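Acetyltransferase PA1377 (Pseudomonas aeruginosa, PDB 2VI7) is a putative acetyltransferase of the GNAT (GCN5-related) family that probably transfers an acetyl group to an amine nitrogen. Local coordinates at residues G90-A94 and A136-K140; F143-M149 and D161-R167. One frame throughout, in Å; residues are numbered along the deposited sequence.

Overall arrangement
Interactions 1 and 2 follow one another along the chain, and their centres lie about 11 Å apart, on the same side of the chain's centre. Interaction 1 sets helix 132-140 against the broken part of strand 86-95; the chain then turns into strand 144-152, which pairs with strand 158-168 in interaction 2. Strand 122-128 ties both together, running parallel to 86-95 and antiparallel to 158-168, as in the GNAT fold. Tyr138 O lies 2.9 Å from Phe143 N, a probable hydrogen bond, and Arg139 and Met165 pack together. A sulfate joins Arg139 to Thr145. The inner contact thus lies at the family's probable acetyl-CoA cleft, while the outer one extends the sheet to the second subunit.

Interaction 1 of 2, residues G90-A94 and A136-K140; sequences GMGVA and ALYRK. With SO4 (sulfate ion), chain E.
One tyrosine carries most of this contact between an irregular backbone run, residues 90-94, and the last turn of helix 132-140. Gly90 (phi 54°) and Gly92 (phi 90°) take backbone angles suited to glycine; a CB on Gly92 would collide with Tyr138 OH. The nearest CA atoms, of Gly92 and Tyr138, are 8.6 Å apart. The m rotamer of Tyr138 (chi1 -55°, chi2 -40°) extends the ring so that OH accepts a hydrogen bond from Val93 N at 3.1 Å. A water 2.8 Å from Tyr138 OH donates to Met91 O at 2.4 Å. Leu137 (t, p) brings CD2 to 4.1 Å from CG1 of Val93, whose chi1 of 114° lies between wells. This irregular part of strand 86-95 fits the GNAT bulge, where the strand splays from strand 122-128 and acetyl-CoA probably binds; Tyr138 probably matches the tyrosine proposed as general acid in relatives, a role not established here. Val93 packs on Leu106, and Leu137 and Tyr138 on Leu107, of helix 102-117; Tyr138 also meets Leu125 and Val127 of strand 122-128.

Interaction 2 of 2, residues F143-M149 and D161-R167; sequences FETEGEM and DVYSMAR. With SO4 (sulfate ion), chain E.
Strands 144-149 and 161-167 run antiparallel; their short axes approach to 4.4 Å at 139°. Glu144 and Ala166 form a hydrogen-bonded pair (Glu144 N to Ala166 O 2.9 Å, Ala166 N to Glu144 O 3.0 Å), Thr145 and Met165 a non-hydrogen-bonded one. A classic beta bulge follows: Ser164 O accepts from Glu146 N (phi/psi -109°/-18°) at 2.7 Å and weakly from Gly147 N at 3.2 Å. Beyond it, Ser164 N donates to Gly147 O at 2.7 Å; Met149 N to Val162 O (2.9 Å) and Val162 N to Met149 O (3.1 Å) complete the ladder. Arg167 CB sits over one face of the Phe143 ring (m), 3.6 Å from its centroid, a CH-pi contact. Thr145 N and OG1 hold sulfate O2 and O1 at 2.9 and 2.8 Å. Water joins Glu146 OE2 (2.8 Å) to Ser164 OG (2.6 Å). Salt bridges link Glu146 OE2 to Arg122 and Arg167 NH2 to Asp115. Like charges Glu148 OE1 and Asp161 OD2 approach to 4.3 Å; Asp161 OD1 accepts from Asp151 N, and Glu148 has a long, weak ion pair with Arg150. Backbone groups thus pair across the strands, while Glu146, at the bulge, accepts from Arg150 N of the second subunit.

Interaction 1 of 2, residues G90-A94 and A136-K140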
ATOM      1  N   GLY A  90      -8.280  -3.058  -2.502  1.00 28.68           N
ATOM      2  CA  GLY A  90      -8.195  -2.992  -1.051  1.00 28.24           C
ATOM      3  C   GLY A  90      -8.639  -4.232  -0.306  1.00 28.53           C
ATOM      4  O   GLY A  90      -8.205  -5.332  -0.630  1.00 29.88           O
ATOM      5  N   MET A  91      -9.484  -4.055   0.709  1.00 29.01           N
ATOM      6  CA  MET A  91      -9.996  -5.178   1.503  1.00 29.54           C
ATOM      7  C   MET A  91     -11.121  -5.851   0.721  1.00 30.53           C
ATOM      8  O   MET A  91     -11.813  -6.754   1.209  1.00 30.95           O
ATOM      9  CB  MET A  91     -10.514  -4.693   2.857  1.00 28.83           C
ATOM     10  CG  MET A  91      -9.436  -4.286   3.847  1.00 27.07           C
ATOM     11  SD  MET A  91      -8.565  -5.675   4.604  1.00 31.01           S
ATOM     12  CE  MET A  91      -9.892  -6.816   4.940  1.00 25.97           C
ATOM     13  N   GLY A  92     -11.296  -5.380  -0.507  1.00 30.99           N
ATOM     14  CA  GLY A  92     -12.297  -5.941  -1.387  1.00 31.45           C
ATOM     15  C   GLY A  92     -13.696  -5.362  -1.391  1.00 32.24           C
ATOM     16  O   GLY A  92     -13.924  -4.158  -1.280  1.00 32.52           O
ATOM     17  N   VAL A  93     -14.638  -6.283  -1.515  1.00 33.04           N
ATOM     18  CA  VAL A  93     -16.057  -6.015  -1.610  1.00 34.58           C
ATOM     19  C   VAL A  93     -16.749  -5.759  -0.248  1.00 36.79           C
ATOM     20  O   VAL A  93     -16.625  -6.556   0.687  1.00 38.15           O
ATOM     21  CB  VAL A  93     -16.683  -7.221  -2.382  1.00 34.17           C
ATOM     22  CG1 VAL A  93     -17.603  -8.008  -1.516  1.00 35.30           C
ATOM     23  CG2 VAL A  93     -17.376  -6.759  -3.614  1.00 34.29           C
ATOM     24  N   ALA A  94     -17.458  -4.632  -0.139  1.00 37.94           N
ATOM     25  CA  ALA A  94     -18.186  -4.251   1.082  1.00 38.68           C
ATOM     26  C   ALA A  94     -19.665  -4.494   0.820  1.00 40.08           C
ATOM     27  O   ALA A  94     -20.313  -3.691   0.148  1.00 39.12           O
ATOM     28  CB  ALA A  94     -17.953  -2.790   1.395  1.00 37.86           C
ATOM     29  N   ALA A 136     -13.862 -17.349  -0.561  1.00 24.49           N
ATOM     30  CA  ALA A 136     -14.451 -18.210  -1.572  1.00 24.88           C
ATOM     31  C   ALA A 136     -14.778 -17.378  -2.804  1.00 24.78           C
ATOM     32  O   ALA A 136     -14.596 -17.834  -3.932  1.00 25.05           O
ATOM     33  CB  ALA A 136     -15.722 -18.877  -1.025  1.00 23.29           C
ATOM     34  N   LEU A 137     -15.251 -16.156  -2.576  1.00 24.03           N
ATOM     35  CA  LEU A 137     -15.598 -15.244  -3.662  1.00 25.05           C
ATOM     36  C   LEU A 137     -14.366 -14.839  -4.485  1.00 25.05           C
ATOM     37  O   LEU A 137     -14.379 -14.916  -5.713  1.00 26.16           O
ATOM     38  CB  LEU A 137     -16.284 -13.988  -3.102  1.00 23.95           C
ATOM     39  CG  LEU A 137     -16.547 -12.860  -4.110  1.00 23.25           C
ATOM     40  CD1 LEU A 137     -17.522 -13.338  -5.157  1.00 22.00           C
ATOM     41  CD2 LEU A 137     -17.112 -11.645  -3.406  1.00 24.11           C
ATOM     42  N   TYR A 138     -13.305 -14.415  -3.806  1.00 23.73           N
ATOM     43  CA  TYR A 138     -12.090 -13.999  -4.483  1.00 23.01           C
ATOM     44  C   TYR A 138     -11.439 -15.172  -5.198  1.00 23.83           C
ATOM     45  O   TYR A 138     -10.883 -15.010  -6.276  1.00 23.76           O
ATOM     46  CB  TYR A 138     -11.131 -13.360  -3.477  1.00 21.92           C
ATOM     47  CG  TYR A 138     -11.766 -12.202  -2.717  1.00 22.11           C
ATOM     48  CD1 TYR A 138     -12.599 -11.291  -3.367  1.00 21.39           C
ATOM     49  CD2 TYR A 138     -11.534 -12.016  -1.351  1.00 23.41           C
ATOM     50  CE1 TYR A 138     -13.188 -10.226  -2.681  1.00 23.49           C
ATOM     51  CE2 TYR A 138     -12.118 -10.945  -0.650  1.00 22.97           C
ATOM     52  CZ  TYR A 138     -12.947 -10.058  -1.324  1.00 23.71           C
ATOM     53  OH  TYR A 138     -13.547  -9.015  -0.652  1.00 24.34           O
ATOM     54  N   ARG A 139     -11.508 -16.356  -4.601  1.00 24.24           N
ATOM     55  CA  ARG A 139     -10.939 -17.551  -5.226  1.00 24.77           C
ATOM     56  C   ARG A 139     -11.747 -17.916  -6.473  1.00 24.90           C
ATOM     57  O   ARG A 139     -11.192 -18.394  -7.456  1.00 24.58           O
ATOM     58  CB  ARG A 139     -10.942 -18.725  -4.247  1.00 24.44           C
ATOM     59  CG  ARG A 139      -9.828 -18.667  -3.238  1.00 24.10           C
ATOM     60  CD  ARG A 139      -9.956 -19.770  -2.213  1.00 26.17           C
ATOM     61  NE  ARG A 139      -8.785 -19.825  -1.341  1.00 27.19           N
ATOM     62  CZ  ARG A 139      -8.728 -20.533  -0.219  1.00 28.25           C
ATOM     63  NH1 ARG A 139      -9.775 -21.243   0.176  1.00 29.42           N
ATOM     64  NH2 ARG A 139      -7.621 -20.546   0.504  1.00 31.60           N
ATOM     65  N   LYS A 140     -13.057 -17.700  -6.419  1.00 25.54           N
ATOM     66  CA  LYS A 140     -13.930 -17.972  -7.554  1.00 24.72           C
ATOM     67  C   LYS A 140     -13.476 -17.147  -8.760  1.00 25.94           C
ATOM     68  O   LYS A 140     -13.547 -17.612  -9.898  1.00 28.02           O
ATOM     69  CB  LYS A 140     -15.372 -17.600  -7.204  1.00 24.83           C
ATOM     70  CG  LYS A 140     -16.277 -17.424  -8.413  1.00 25.95           C
ATOM     71  CD  LYS A 140     -17.640 -16.885  -8.029  1.00 27.65           C
ATOM     72  CE  LYS A 140     -18.384 -16.344  -9.250  1.00 29.85           C
ATOM     73  NZ  LYS A 140     -18.474 -17.327 -10.374  1.00 31.51           N
TER
HETATM   74  S   SO4 E1172      -5.293 -20.228  -2.577  1.00 32.56           S
HETATM   75  O1  SO4 E1172      -6.035 -19.111  -1.969  1.00 33.44           O
HETATM   76  O2  SO4 E1172      -4.152 -19.713  -3.361  1.00 31.01           O
HETATM   77  O3  SO4 E1172      -4.783 -21.134  -1.516  1.00 34.20           O
HETATM   78  O4  SO4 E1172      -6.222 -20.927  -3.471  1.00 32.96           O
HETATM   79  O   HOH W   1     -12.934  -8.732   2.048  1.00 30.40           O

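Interaction 2 of 2, residues F143-M149 and D161-R167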
ATOM      1  N   PHE A 143      -8.357 -15.218  -7.786  1.00 23.43           N
ATOM      2  CA  PHE A 143      -7.361 -14.705  -6.848  1.00 23.53           C
ATOM      3  C   PHE A 143      -6.723 -15.862  -6.097  1.00 25.08           C
ATOM      4  O   PHE A 143      -7.392 -16.818  -5.709  1.00 27.16           O
ATOM      5  CB  PHE A 143      -7.974 -13.746  -5.823  1.00 20.83           C
ATOM      6  CG  PHE A 143      -8.333 -12.402  -6.379  1.00 19.48           C
ATOM      7  CD1 PHE A 143      -9.528 -12.217  -7.071  1.00 17.18           C
ATOM      8  CD2 PHE A 143      -7.480 -11.311  -6.206  1.00 17.69           C
ATOM      9  CE1 PHE A 143      -9.875 -10.964  -7.583  1.00 17.00           C
ATOM     10  CE2 PHE A 143      -7.817 -10.051  -6.715  1.00 18.81           C
ATOM     11  CZ  PHE A 143      -9.023  -9.876  -7.408  1.00 17.37           C
ATOM     12  N   GLU A 144      -5.419 -15.771  -5.897  1.00 25.57           N
ATOM     13  CA  GLU A 144      -4.712 -16.798  -5.174  1.00 26.18           C
ATOM     14  C   GLU A 144      -4.020 -16.129  -4.010  1.00 26.35           C
ATOM     15  O   GLU A 144      -3.622 -14.973  -4.108  1.00 25.58           O
ATOM     16  CB  GLU A 144      -3.672 -17.458  -6.057  1.00 29.26           C
ATOM     17  CG  GLU A 144      -4.227 -18.259  -7.203  1.00 34.62           C
ATOM     18  CD  GLU A 144      -3.111 -18.870  -8.042  1.00 39.55           C
ATOM     19  OE1 GLU A 144      -2.364 -19.735  -7.522  1.00 42.11           O
ATOM     20  OE2 GLU A 144      -2.978 -18.470  -9.217  1.00 42.04           O
ATOM     21  N   THR A 145      -3.879 -16.858  -2.909  1.00 26.46           N
ATOM     22  CA  THR A 145      -3.219 -16.335  -1.727  1.00 25.71           C
ATOM     23  C   THR A 145      -1.724 -16.234  -1.987  1.00 25.34           C
ATOM     24  O   THR A 145      -1.091 -17.199  -2.420  1.00 26.66           O
ATOM     25  CB  THR A 145      -3.447 -17.249  -0.510  1.00 25.50           C
ATOM     26  OG1 THR A 145      -4.843 -17.278  -0.190  1.00 26.03           O
ATOM     27  CG2 THR A 145      -2.655 -16.746   0.697  1.00 24.74           C
ATOM     28  N   GLU A 146      -1.166 -15.058  -1.721  1.00 24.51           N
ATOM     29  CA  GLU A 146       0.251 -14.815  -1.921  1.00 24.22           C
ATOM     30  C   GLU A 146       0.982 -14.683  -0.599  1.00 24.31           C
ATOM     31  O   GLU A 146       2.201 -14.804  -0.542  1.00 26.29           O
ATOM     32  CB  GLU A 146       0.458 -13.553  -2.752  1.00 24.55           C
ATOM     33  CG  GLU A 146       0.249 -13.762  -4.237  1.00 26.84           C
ATOM     34  CD  GLU A 146       0.700 -12.573  -5.057  1.00 29.28           C
ATOM     35  OE1 GLU A 146       1.012 -12.764  -6.255  1.00 28.85           O
ATOM     36  OE2 GLU A 146       0.735 -11.452  -4.508  1.00 29.61           O
ATOM     37  N   GLY A 147       0.239 -14.437   0.469  1.00 24.60           N
ATOM     38  CA  GLY A 147       0.873 -14.300   1.760  1.00 24.46           C
ATOM     39  C   GLY A 147      -0.131 -14.105   2.866  1.00 25.46           C
ATOM     40  O   GLY A 147      -1.301 -13.848   2.607  1.00 25.16           O
ATOM     41  N   GLU A 148       0.340 -14.243   4.101  1.00 27.29           N
ATOM     42  CA  GLU A 148      -0.480 -14.078   5.293  1.00 28.65           C
ATOM     43  C   GLU A 148       0.208 -13.032   6.163  1.00 28.21           C
ATOM     44  O   GLU A 148       1.353 -13.216   6.588  1.00 27.39           O
ATOM     45  CB  GLU A 148      -0.597 -15.403   6.042  1.00 30.18           C
ATOM     46  CG  GLU A 148      -1.476 -15.328   7.277  1.00 36.41           C
ATOM     47  CD  GLU A 148      -1.861 -16.696   7.809  1.00 40.21           C
ATOM     48  OE1 GLU A 148      -2.650 -16.757   8.778  1.00 42.77           O
ATOM     49  OE2 GLU A 148      -1.374 -17.705   7.254  1.00 42.39           O
ATOM     50  N   MET A 149      -0.500 -11.937   6.419  1.00 27.42           N
ATOM     51  CA  MET A 149       0.041 -10.832   7.196  1.00 27.92           C
ATOM     52  C   MET A 149      -0.532 -10.743   8.609  1.00 27.55           C
ATOM     53  O   MET A 149      -1.711 -10.460   8.802  1.00 28.13           O
ATOM     54  CB  MET A 149      -0.195  -9.550   6.410  1.00 29.41           C
ATOM     55  CG  MET A 149       0.015  -9.787   4.923  1.00 32.16           C
ATOM     56  SD  MET A 149       0.427  -8.326   3.996  1.00 40.46           S
ATOM     57  CE  MET A 149      -1.161  -7.882   3.358  1.00 38.03           C
ATOM     58  N   ASP A 161      -5.338 -11.093  11.349  1.00 26.41           N
ATOM     59  CA  ASP A 161      -4.490 -11.332  10.191  1.00 25.74           C
ATOM     60  C   ASP A 161      -5.303 -11.259   8.904  1.00 23.89           C
ATOM     61  O   ASP A 161      -6.528 -11.296   8.927  1.00 24.21           O
ATOM     62  CB  ASP A 161      -3.826 -12.714  10.286  1.00 28.31           C
ATOM     63  CG  ASP A 161      -3.205 -12.982  11.651  1.00 31.23           C
ATOM     64  OD1 ASP A 161      -2.612 -12.055  12.245  1.00 31.11           O
ATOM     65  OD2 ASP A 161      -3.296 -14.138  12.125  1.00 32.73           O
ATOM     66  N   VAL A 162      -4.609 -11.130   7.783  1.00 22.63           N
ATOM     67  CA  VAL A 162      -5.264 -11.096   6.489  1.00 21.35           C
ATOM     68  C   VAL A 162      -4.449 -11.916   5.517  1.00 20.45           C
ATOM     69  O   VAL A 162      -3.274 -12.185   5.741  1.00 18.68           O
ATOM     70  CB  VAL A 162      -5.366  -9.659   5.878  1.00 21.61           C
ATOM     71  CG1 VAL A 162      -6.068  -8.719   6.836  1.00 22.04           C
ATOM     72  CG2 VAL A 162      -3.980  -9.144   5.496  1.00 20.58           C
ATOM     73  N   TYR A 163      -5.103 -12.329   4.446  1.00 20.37           N
ATOM     74  CA  TYR A 163      -4.440 -13.045   3.377  1.00 22.33           C
ATOM     75  C   TYR A 163      -4.229 -11.986   2.299  1.00 22.89           C
ATOM     76  O   TYR A 163      -5.132 -11.203   1.990  1.00 23.90           O
ATOM     77  CB  TYR A 163      -5.324 -14.166   2.823  1.00 21.81           C
ATOM     78  CG  TYR A 163      -5.356 -15.397   3.688  1.00 22.36           C
ATOM     79  CD1 TYR A 163      -6.554 -16.023   4.009  1.00 21.90           C
ATOM     80  CD2 TYR A 163      -4.180 -15.943   4.184  1.00 24.27           C
ATOM     81  CE1 TYR A 163      -6.574 -17.169   4.809  1.00 23.94           C
ATOM     82  CE2 TYR A 163      -4.190 -17.086   4.984  1.00 24.11           C
ATOM     83  CZ  TYR A 163      -5.390 -17.691   5.294  1.00 23.96           C
ATOM     84  OH  TYR A 163      -5.388 -18.807   6.107  1.00 27.66           O
ATOM     85  N   SER A 164      -3.022 -11.933   1.763  1.00 22.85           N
ATOM     86  CA  SER A 164      -2.706 -11.002   0.696  1.00 23.41           C
ATOM     87  C   SER A 164      -2.927 -11.821  -0.574  1.00 23.28           C
ATOM     88  O   SER A 164      -2.250 -12.819  -0.778  1.00 23.25           O
ATOM     89  CB  SER A 164      -1.247 -10.571   0.799  1.00 23.70           C
ATOM     90  OG  SER A 164      -0.963  -9.578  -0.163  1.00 32.24           O
ATOM     91  N   MET A 165      -3.883 -11.420  -1.408  1.00 23.45           N
ATOM     92  CA  MET A 165      -4.170 -12.157  -2.630  1.00 23.00           C
ATOM     93  C   MET A 165      -3.949 -11.357  -3.903  1.00 24.25           C
ATOM     94  O   MET A 165      -3.961 -10.134  -3.902  1.00 25.99           O
ATOM     95  CB  MET A 165      -5.602 -12.671  -2.607  1.00 22.74           C
ATOM     96  CG  MET A 165      -5.926 -13.553  -1.407  1.00 22.44           C
ATOM     97  SD  MET A 165      -7.632 -14.079  -1.447  1.00 23.60           S
ATOM     98  CE  MET A 165      -7.480 -15.605  -2.367  1.00 23.22           C
ATOM     99  N   ALA A 166      -3.734 -12.069  -4.998  1.00 24.10           N
ATOM    100  CA  ALA A 166      -3.509 -11.436  -6.279  1.00 24.19           C
ATOM    101  C   ALA A 166      -4.094 -12.307  -7.371  1.00 24.64           C
ATOM    102  O   ALA A 166      -4.105 -13.528  -7.260  1.00 25.46           O
ATOM    103  CB  ALA A 166      -2.016 -11.237  -6.512  1.00 23.99           C
ATOM    104  N   ARG A 167      -4.600 -11.662  -8.415  1.00 24.74           N
ATOM    105  CA  ARG A 167      -5.160 -12.350  -9.565  1.00 24.21           C
ATOM    106  C   ARG A 167      -4.329 -11.901 -10.758  1.00 26.12           C
ATOM    107  O   ARG A 167      -4.289 -10.719 -11.075  1.00 26.86           O
ATOM    108  CB  ARG A 167      -6.616 -11.953  -9.745  1.00 21.39           C
ATOM    109  CG  ARG A 167      -7.269 -12.423 -11.025  1.00 21.58           C
ATOM    110  CD  ARG A 167      -8.701 -11.935 -11.008  1.00 22.59           C
ATOM    111  NE  ARG A 167      -9.507 -12.230 -12.192  1.00 22.28           N
ATOM    112  CZ  ARG A 167      -9.466 -11.562 -13.340  1.00 21.23           C
ATOM    113  NH1 ARG A 167      -8.638 -10.541 -13.514  1.00 22.42           N
ATOM    114  NH2 ARG A 167     -10.308 -11.886 -14.304  1.00 20.25           N
TER
HETATM  115  S   SO4 E1172      -5.293 -20.228  -2.577  1.00 32.56           S
HETATM  116  O1  SO4 E1172      -6.035 -19.111  -1.969  1.00 33.44           O
HETATM  117  O2  SO4 E1172      -4.152 -19.713  -3.361  1.00 31.01           O
HETATM  118  O3  SO4 E1172      -4.783 -21.134  -1.516  1.00 34.20           O
HETATM  119  O4  SO4 E1172      -6.222 -20.927  -3.471  1.00 32.96           O
HETATM  120  O   HOH W   2      -2.293 -15.395  -9.058  1.00 41.14           O
HETATM  121  O   HOH W   3      -0.873 -10.115  -2.658  1.00 36.15           O